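Side-chain contacts in MEM-A1 (PDB 6E0S), which probably hydrolyses beta-lactam antibiotics as a zinc-dependent metallo-beta-lactamase of subclass B3: residues I87-E92 with K119-G124; E102-S107 with V142-A147. All coordinates share one frame; numbering follows the deposited sequence.

Both contacts lie in the half of the metallo-beta-lactamase fold built on the mixed sheet that includes strands 84-88, 110-114 and 145-148, their centres about 10 Å apart. Along the chain the segments alternate: 87-92, 102-107, 119-124, 142-147. Interaction 1 sets the zinc-binding loop after strand 84-88 against helix 115-123; interaction 2 joins helix 100-107 to the turn entering the edge strand 145-148. They touch through I87 CD1, which packs on the backbone of L103 and Q104, and through a probable hydrogen bond between V142 N and L121 O. Metal loop, two helices and sheet edge are thus in contact with one another, and the zinc bound by H91 belongs to interaction 1.

Interaction 1. Residues I87-E92 with K119-G124; sequences ILNSHE and KVLRSG. With ZN (zinc ion), chain B.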
ATOM      1  N   ILE A  87      -1.632  -8.853   8.355  1.00 16.43           N
ATOM      2  CA  ILE A  87      -0.869  -7.732   7.823  1.00 15.88           C
ATOM      3  C   ILE A  87      -0.901  -7.887   6.316  1.00 16.90           C
ATOM      4  O   ILE A  87      -0.533  -8.951   5.803  1.00 18.73           O
ATOM      5  CB  ILE A  87       0.570  -7.708   8.353  1.00 16.56           C
ATOM      6  CG1 ILE A  87       0.571  -7.442   9.861  1.00 16.66           C
ATOM      7  CG2 ILE A  87       1.354  -6.614   7.635  1.00 14.81           C
ATOM      8  CD1 ILE A  87       1.967  -7.747  10.557  1.00 17.18           C
ATOM      9  N   LEU A  88      -1.395  -6.859   5.613  1.00 15.22           N
ATOM     10  CA  LEU A  88      -1.507  -6.900   4.153  1.00 15.42           C
ATOM     11  C   LEU A  88      -0.394  -6.057   3.554  1.00 16.12           C
ATOM     12  O   LEU A  88       0.008  -5.053   4.136  1.00 17.40           O
ATOM     13  CB  LEU A  88      -2.862  -6.365   3.672  1.00 18.11           C
ATOM     14  CG  LEU A  88      -4.101  -6.756   4.461  1.00 18.61           C
ATOM     15  CD1 LEU A  88      -5.409  -6.163   3.846  1.00 17.34           C
ATOM     16  CD2 LEU A  88      -4.185  -8.285   4.663  1.00 18.66           C
ATOM     17  N   ASN A  89       0.131  -6.470   2.411  1.00 15.83           N
ATOM     18  CA  ASN A  89       1.209  -5.721   1.761  1.00 17.19           C
ATOM     19  C   ASN A  89       0.718  -5.112   0.453  1.00 18.03           C
ATOM     20  O   ASN A  89       0.027  -5.777  -0.329  1.00 18.58           O
ATOM     21  CB  ASN A  89       2.403  -6.638   1.514  1.00 16.65           C
ATOM     22  CG  ASN A  89       3.576  -5.939   0.818  1.00 17.85           C
ATOM     23  OD1 ASN A  89       4.165  -6.501  -0.107  1.00 17.34           O
ATOM     24  ND2 ASN A  89       3.948  -4.743   1.291  1.00 17.62           N
ATOM     25  N   SER A  90       1.041  -3.836   0.236  1.00 18.31           N
ATOM     26  CA  SER A  90       0.831  -3.188  -1.056  1.00 18.72           C
ATOM     27  C   SER A  90       1.885  -3.681  -2.054  1.00 19.27           C
ATOM     28  O   SER A  90       1.554  -4.399  -3.002  1.00 21.21           O
ATOM     29  CB  SER A  90       0.873  -1.656  -0.915  1.00 16.36           C
ATOM     30  OG  SER A  90       2.139  -1.224  -0.450  1.00 16.66           O
ATOM     31  N   HIS A  91       3.172  -3.381  -1.846  1.00 18.31           N
ATOM     32  CA  HIS A  91       4.143  -4.011  -2.725  1.00 17.18           C
ATOM     33  C   HIS A  91       5.444  -4.337  -1.985  1.00 16.52           C
ATOM     34  O   HIS A  91       5.761  -3.802  -0.912  1.00 15.96           O
ATOM     35  CB  HIS A  91       4.393  -3.177  -4.002  1.00 18.62           C
ATOM     36  CG  HIS A  91       5.141  -1.907  -3.766  1.00 21.13           C
ATOM     37  ND1 HIS A  91       4.518  -0.688  -3.599  1.00 21.45           N
ATOM     38  CD2 HIS A  91       6.472  -1.666  -3.675  1.00 21.54           C
ATOM     39  CE1 HIS A  91       5.433   0.247  -3.408  1.00 21.93           C
ATOM     40  NE2 HIS A  91       6.626  -0.323  -3.437  1.00 21.23           N
ATOM     41  N   GLU A  92       6.183  -5.252  -2.596  1.00 18.01           N
ATOM     42  CA  GLU A  92       7.184  -6.070  -1.923  1.00 20.08           C
ATOM     43  C   GLU A  92       8.557  -5.419  -1.946  1.00 19.75           C
ATOM     44  O   GLU A  92       9.565  -6.059  -2.225  1.00 21.13           O
ATOM     45  CB  GLU A  92       7.196  -7.463  -2.562  1.00 19.75           C
ATOM     46  CG  GLU A  92       7.485  -7.512  -4.118  1.00 18.61           C
ATOM     47  CD  GLU A  92       6.230  -7.380  -5.020  1.00 19.95           C
ATOM     48  OE1 GLU A  92       6.202  -7.965  -6.136  1.00 19.14           O
ATOM     49  OE2 GLU A  92       5.279  -6.668  -4.628  1.00 19.37           O
ATOM     50  N   LYS A 119       6.069 -14.361  -2.753  1.00 23.11           N
ATOM     51  CA  LYS A 119       7.343 -15.050  -2.963  1.00 26.56           C
ATOM     52  C   LYS A 119       8.503 -14.218  -2.461  1.00 23.16           C
ATOM     53  O   LYS A 119       9.420 -14.747  -1.820  1.00 22.21           O
ATOM     54  CB  LYS A 119       7.547 -15.370  -4.439  1.00 31.12           C
ATOM     55  CG  LYS A 119       6.669 -16.489  -4.921  1.00 35.74           C
ATOM     56  CD  LYS A 119       7.005 -16.873  -6.342  1.00 40.22           C
ATOM     57  CE  LYS A 119       6.465 -15.853  -7.318  1.00 43.74           C
ATOM     58  NZ  LYS A 119       5.952 -16.534  -8.555  1.00 47.58           N
ATOM     59  N   VAL A 120       8.479 -12.918  -2.748  1.00 20.28           N
ATOM     60  CA  VAL A 120       9.524 -12.022  -2.259  1.00 20.07           C
ATOM     61  C   VAL A 120       9.448 -11.870  -0.749  1.00 19.84           C
ATOM     62  O   VAL A 120      10.479 -11.813  -0.068  1.00 19.14           O
ATOM     63  CB  VAL A 120       9.430 -10.654  -2.960  1.00 18.98           C
ATOM     64  CG1 VAL A 120      10.423  -9.638  -2.331  1.00 17.99           C
ATOM     65  CG2 VAL A 120       9.737 -10.822  -4.424  1.00 18.57           C
ATOM     66  N   LEU A 121       8.241 -11.730  -0.198  1.00 17.82           N
ATOM     67  CA  LEU A 121       8.157 -11.556   1.247  1.00 17.52           C
ATOM     68  C   LEU A 121       8.733 -12.759   1.965  1.00 18.57           C
ATOM     69  O   LEU A 121       9.427 -12.621   2.978  1.00 18.64           O
ATOM     70  CB  LEU A 121       6.706 -11.324   1.684  1.00 17.79           C
ATOM     71  CG  LEU A 121       6.045 -10.065   1.119  1.00 19.14           C
ATOM     72  CD1 LEU A 121       4.741  -9.781   1.825  1.00 20.05           C
ATOM     73  CD2 LEU A 121       6.979  -8.856   1.190  1.00 19.46           C
ATOM     74  N   ARG A 122       8.439 -13.954   1.471  1.00 20.60           N
ATOM     75  CA  ARG A 122       8.889 -15.162   2.156  1.00 25.72           C
ATOM     76  C   ARG A 122      10.410 -15.290   2.140  1.00 24.97           C
ATOM     77  O   ARG A 122      11.014 -15.751   3.120  1.00 24.36           O
ATOM     78  CB  ARG A 122       8.237 -16.370   1.490  1.00 33.83           C
ATOM     79  CG  ARG A 122       8.005 -17.541   2.384  1.00 42.59           C
ATOM     80  CD  ARG A 122       7.180 -18.573   1.655  1.00 47.73           C
ATOM     81  NE  ARG A 122       6.284 -19.295   2.543  1.00 53.82           N
ATOM     82  CZ  ARG A 122       5.682 -20.430   2.207  1.00 61.34           C
ATOM     83  NH1 ARG A 122       5.895 -20.954   1.005  1.00 64.04           N
ATOM     84  NH2 ARG A 122       4.870 -21.041   3.065  1.00 65.89           N
ATOM     85  N   SER A 123      11.050 -14.925   1.023  1.00 25.60           N
ATOM     86  CA  SER A 123      12.499 -15.050   0.906  1.00 24.45           C
ATOM     87  C   SER A 123      13.254 -13.791   1.323  1.00 23.08           C
ATOM     88  O   SER A 123      14.454 -13.878   1.640  1.00 23.74           O
ATOM     89  CB  SER A 123      12.901 -15.390  -0.526  1.00 25.37           C
ATOM     90  OG  SER A 123      12.699 -14.257  -1.363  1.00 23.94           O
ATOM     91  N   GLY A 124      12.596 -12.637   1.327  1.00 21.08           N
ATOM     92  CA  GLY A 124      13.302 -11.388   1.516  1.00 22.03           C
ATOM     93  C   GLY A 124      14.077 -10.917   0.302  1.00 22.44           C
ATOM     94  O   GLY A 124      14.694  -9.845   0.362  1.00 22.69           O
TER
HETATM   95 ZN    ZN B 301       8.380   0.446  -4.639  0.52 30.92          ZN
HETATM   96  O   HOH W   1       9.644   1.701  -3.813  1.00 35.00           O
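N89 and E92, in the loop that leaves strand 84-88 and opens the HXHXDH zinc-binding motif of metallo-beta-lactamases, pack against V120 and L121 of helix 115-123. The contact is buried, and no hydrogen bond crosses it. The CG of N89 stands anti to its own backbone N (chi1 179°), placing OD1 against L121, where it meets both methyls, CD1 and CD2, at 3.9 Å each. The amide nitrogen serves the loop instead: N89 ND2 donates to H91 O at 3.0 Å, arriving above the carbonyl plane (61° out of it), and also pairs with D60 OD1, so two bonds restrict the rotation of the amide. S90 OG bonds to the other oxygen of D60. H91 points away from the helix, and its NE2 binds the zinc ion at 2.3 Å; H93, H169 and a water complete the site, while D193 OD2 holds H91 ND1 from the second shell. The side chain of E92 meets the helix through CB and CG. Its chi1 of 58° and a bend at chi2 turn the carboxylate away, where OE2 bonds to T170 OG1. E92 CG lies 3.9 Å from V120 CB, the two side chains crossing at about a right angle, and E92 CB reaches L121 CD2 at 4.0 Å. The backbone is touched as well: V120 CG1 rests 3.7 Å from E92 O.

Interaction 2. Residues E102-S107 with V142-A147; sequences ELQRLS and VANTRA
Where helix 100-107 passes the turn that enters strand 145-148, an edge strand of the sheet, Q104 reaches V142, A143 and N144. With CG anti to the backbone N (chi1 180°) and the chain extended beyond it, the glutamine runs straight out from the helix and delivers its amide to the turn. As modelled, Q104 NE2 donates to A143 O almost linearly (174°), but the separation of 2.3 Å between these two atoms is too short to be trusted, and the geometry of the whole pair is doubtful with it. The same nitrogen bonds to A109 O, just before strand 110-114. Beside the amide, Q104 OE1 lies 3.6 Å from V142 CG1, the two side chains meeting at a slant, and N144 CB comes within 3.5 Å of Q104 NE2. The turn is also tied to strand 110-114, N144 being backbone hydrogen-bonded to V111. Within the helix, R105 grips E102 side-on in a salt bridge, NE to OE1 at 2.9 Å and NH2 to OE2. As modelled, then, one amide nitrogen of Q104 faces two backbone carbonyls: the bond to A109 O is the secure one, linking the helix to the start of strand 110-114, whereas the bond to A143 O, which would tie it to the turn as well, can be taken as a direction at most.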
ATOM      1  N   GLU A 102       9.135  -7.348  11.546  1.00 18.23           N
ATOM      2  CA  GLU A 102       9.104  -6.964  12.955  1.00 19.50           C
ATOM      3  C   GLU A 102       7.668  -6.819  13.461  1.00 18.91           C
ATOM      4  O   GLU A 102       7.345  -7.222  14.590  1.00 19.08           O
ATOM      5  CB  GLU A 102       9.880  -5.668  13.147  1.00 20.40           C
ATOM      6  CG  GLU A 102       9.637  -4.939  14.482  1.00 21.85           C
ATOM      7  CD  GLU A 102      10.192  -5.686  15.703  1.00 25.54           C
ATOM      8  OE1 GLU A 102      10.917  -6.697  15.537  1.00 26.08           O
ATOM      9  OE2 GLU A 102       9.905  -5.247  16.843  1.00 27.32           O
ATOM     10  N   LEU A 103       6.798  -6.237  12.645  1.00 18.19           N
ATOM     11  CA  LEU A 103       5.399  -6.092  13.050  1.00 17.51           C
ATOM     12  C   LEU A 103       4.738  -7.456  13.174  1.00 16.84           C
ATOM     13  O   LEU A 103       3.917  -7.680  14.068  1.00 15.23           O
ATOM     14  CB  LEU A 103       4.655  -5.192  12.053  1.00 16.21           C
ATOM     15  CG  LEU A 103       4.953  -3.706  12.280  1.00 18.60           C
ATOM     16  CD1 LEU A 103       4.647  -2.892  11.034  1.00 18.93           C
ATOM     17  CD2 LEU A 103       4.142  -3.123  13.457  1.00 20.10           C
ATOM     18  N   GLN A 104       5.094  -8.385  12.298  1.00 16.57           N
ATOM     19  CA  GLN A 104       4.621  -9.760  12.475  1.00 18.02           C
ATOM     20  C   GLN A 104       5.175 -10.388  13.751  1.00 19.63           C
ATOM     21  O   GLN A 104       4.457 -11.122  14.444  1.00 21.26           O
ATOM     22  CB  GLN A 104       4.996 -10.610  11.266  1.00 20.61           C
ATOM     23  CG  GLN A 104       4.535 -12.035  11.413  1.00 23.34           C
ATOM     24  CD  GLN A 104       5.127 -12.926  10.385  1.00 25.90           C
ATOM     25  OE1 GLN A 104       6.355 -13.008  10.273  1.00 27.22           O
ATOM     26  NE2 GLN A 104       4.271 -13.593   9.590  1.00 25.29           N
ATOM     27  N   ARG A 105       6.437 -10.099  14.093  1.00 18.43           N
ATOM     28  CA  ARG A 105       7.010 -10.628  15.343  1.00 19.23           C
ATOM     29  C   ARG A 105       6.249 -10.124  16.572  1.00 18.41           C
ATOM     30  O   ARG A 105       6.062 -10.868  17.554  1.00 19.24           O
ATOM     31  CB  ARG A 105       8.501 -10.251  15.446  1.00 20.49           C
ATOM     32  CG  ARG A 105       9.162 -10.815  16.695  1.00 25.98           C
ATOM     33  CD  ARG A 105      10.549 -10.223  16.942  1.00 29.63           C
ATOM     34  NE  ARG A 105      10.507  -8.832  17.389  1.00 30.52           N
ATOM     35  CZ  ARG A 105      10.262  -8.471  18.648  1.00 32.39           C
ATOM     36  NH1 ARG A 105      10.045  -9.410  19.560  1.00 31.78           N
ATOM     37  NH2 ARG A 105      10.231  -7.181  18.995  1.00 34.17           N
ATOM     38  N   LEU A 106       5.846  -8.848  16.557  1.00 18.12           N
ATOM     39  CA  LEU A 106       5.144  -8.260  17.698  1.00 21.22           C
ATOM     40  C   LEU A 106       3.717  -8.791  17.829  1.00 20.83           C
ATOM     41  O   LEU A 106       3.179  -8.837  18.936  1.00 20.77           O
ATOM     42  CB  LEU A 106       5.113  -6.732  17.561  1.00 21.33           C
ATOM     43  CG  LEU A 106       6.434  -5.968  17.700  1.00 22.37           C
ATOM     44  CD1 LEU A 106       6.275  -4.486  17.296  1.00 21.21           C
ATOM     45  CD2 LEU A 106       6.967  -6.061  19.113  1.00 22.29           C
ATOM     46  N   SER A 107       3.094  -9.170  16.717  1.00 18.84           N
ATOM     47  CA  SER A 107       1.657  -9.425  16.668  1.00 18.51           C
ATOM     48  C   SER A 107       1.280 -10.898  16.593  1.00 19.07           C
ATOM     49  O   SER A 107       0.219 -11.267  17.099  1.00 19.11           O
ATOM     50  CB  SER A 107       1.033  -8.718  15.457  1.00 17.31           C
ATOM     51  OG  SER A 107       1.596  -9.181  14.243  1.00 18.15           O
ATOM     52  N   VAL A 142       9.946 -13.319   5.879  1.00 23.40           N
ATOM     53  CA  VAL A 142       8.691 -13.250   6.627  1.00 24.16           C
ATOM     54  C   VAL A 142       8.070 -14.632   6.606  1.00 24.80           C
ATOM     55  O   VAL A 142       7.931 -15.233   5.535  1.00 23.53           O
ATOM     56  CB  VAL A 142       7.725 -12.214   6.031  1.00 23.56           C
ATOM     57  CG1 VAL A 142       6.337 -12.314   6.733  1.00 23.71           C
ATOM     58  CG2 VAL A 142       8.285 -10.805   6.173  1.00 23.93           C
ATOM     59  N   ALA A 143       7.708 -15.137   7.785  1.00 27.13           N
ATOM     60  CA  ALA A 143       7.055 -16.427   7.908  1.00 29.20           C
ATOM     61  C   ALA A 143       5.543 -16.223   7.959  1.00 26.50           C
ATOM     62  O   ALA A 143       5.061 -15.096   7.974  1.00 26.97           O
ATOM     63  CB  ALA A 143       7.557 -17.153   9.152  1.00 32.54           C
ATOM     64  N   ASN A 144       4.787 -17.324   8.014  1.00 26.70           N
ATOM     65  CA  ASN A 144       3.331 -17.273   8.191  1.00 25.27           C
ATOM     66  C   ASN A 144       2.676 -16.372   7.137  1.00 22.84           C
ATOM     67  O   ASN A 144       1.836 -15.517   7.436  1.00 20.97           O
ATOM     68  CB  ASN A 144       2.967 -16.820   9.612  1.00 27.14           C
ATOM     69  CG  ASN A 144       3.361 -17.837  10.698  1.00 31.96           C
ATOM     70  OD1 ASN A 144       3.667 -19.019  10.431  1.00 34.84           O
ATOM     71  ND2 ASN A 144       3.327 -17.383  11.949  1.00 31.99           N
ATOM     72  N   THR A 145       3.053 -16.571   5.875  1.00 23.90           N
ATOM     73  CA  THR A 145       2.442 -15.808   4.793  1.00 23.10           C
ATOM     74  C   THR A 145       1.339 -16.624   4.126  1.00 22.93           C
ATOM     75  O   THR A 145       1.235 -17.838   4.299  1.00 24.36           O
ATOM     76  CB  THR A 145       3.470 -15.380   3.730  1.00 23.94           C
ATOM     77  OG1 THR A 145       4.075 -16.548   3.152  1.00 25.19           O
ATOM     78  CG2 THR A 145       4.561 -14.513   4.334  1.00 25.24           C
ATOM     79  N   ARG A 146       0.507 -15.932   3.355  1.00 22.84           N
ATOM     80  CA  ARG A 146      -0.514 -16.601   2.558  1.00 23.27           C
ATOM     81  C   ARG A 146      -0.761 -15.739   1.329  1.00 22.02           C
ATOM     82  O   ARG A 146      -0.890 -14.524   1.458  1.00 20.20           O
ATOM     83  CB  ARG A 146      -1.817 -16.780   3.342  1.00 24.43           C
ATOM     84  CG  ARG A 146      -2.975 -17.277   2.501  1.00 27.51           C
ATOM     85  CD  ARG A 146      -4.083 -17.939   3.349  1.00 31.28           C
ATOM     86  NE  ARG A 146      -4.509 -17.117   4.483  1.00 32.53           N
ATOM     87  CZ  ARG A 146      -5.456 -16.181   4.416  1.00 34.04           C
ATOM     88  NH1 ARG A 146      -6.078 -15.933   3.277  1.00 33.24           N
ATOM     89  NH2 ARG A 146      -5.783 -15.486   5.500  1.00 35.88           N
ATOM     90  N   ALA A 147      -0.821 -16.353   0.154  1.00 22.09           N
ATOM     91  CA  ALA A 147      -1.092 -15.579  -1.054  1.00 21.00           C
ATOM     92  C   ALA A 147      -2.586 -15.352  -1.166  1.00 20.86           C
ATOM     93  O   ALA A 147      -3.380 -16.231  -0.804  1.00 21.11           O
ATOM     94  CB  ALA A 147      -0.600 -16.315  -2.302  1.00 21.92           C
TER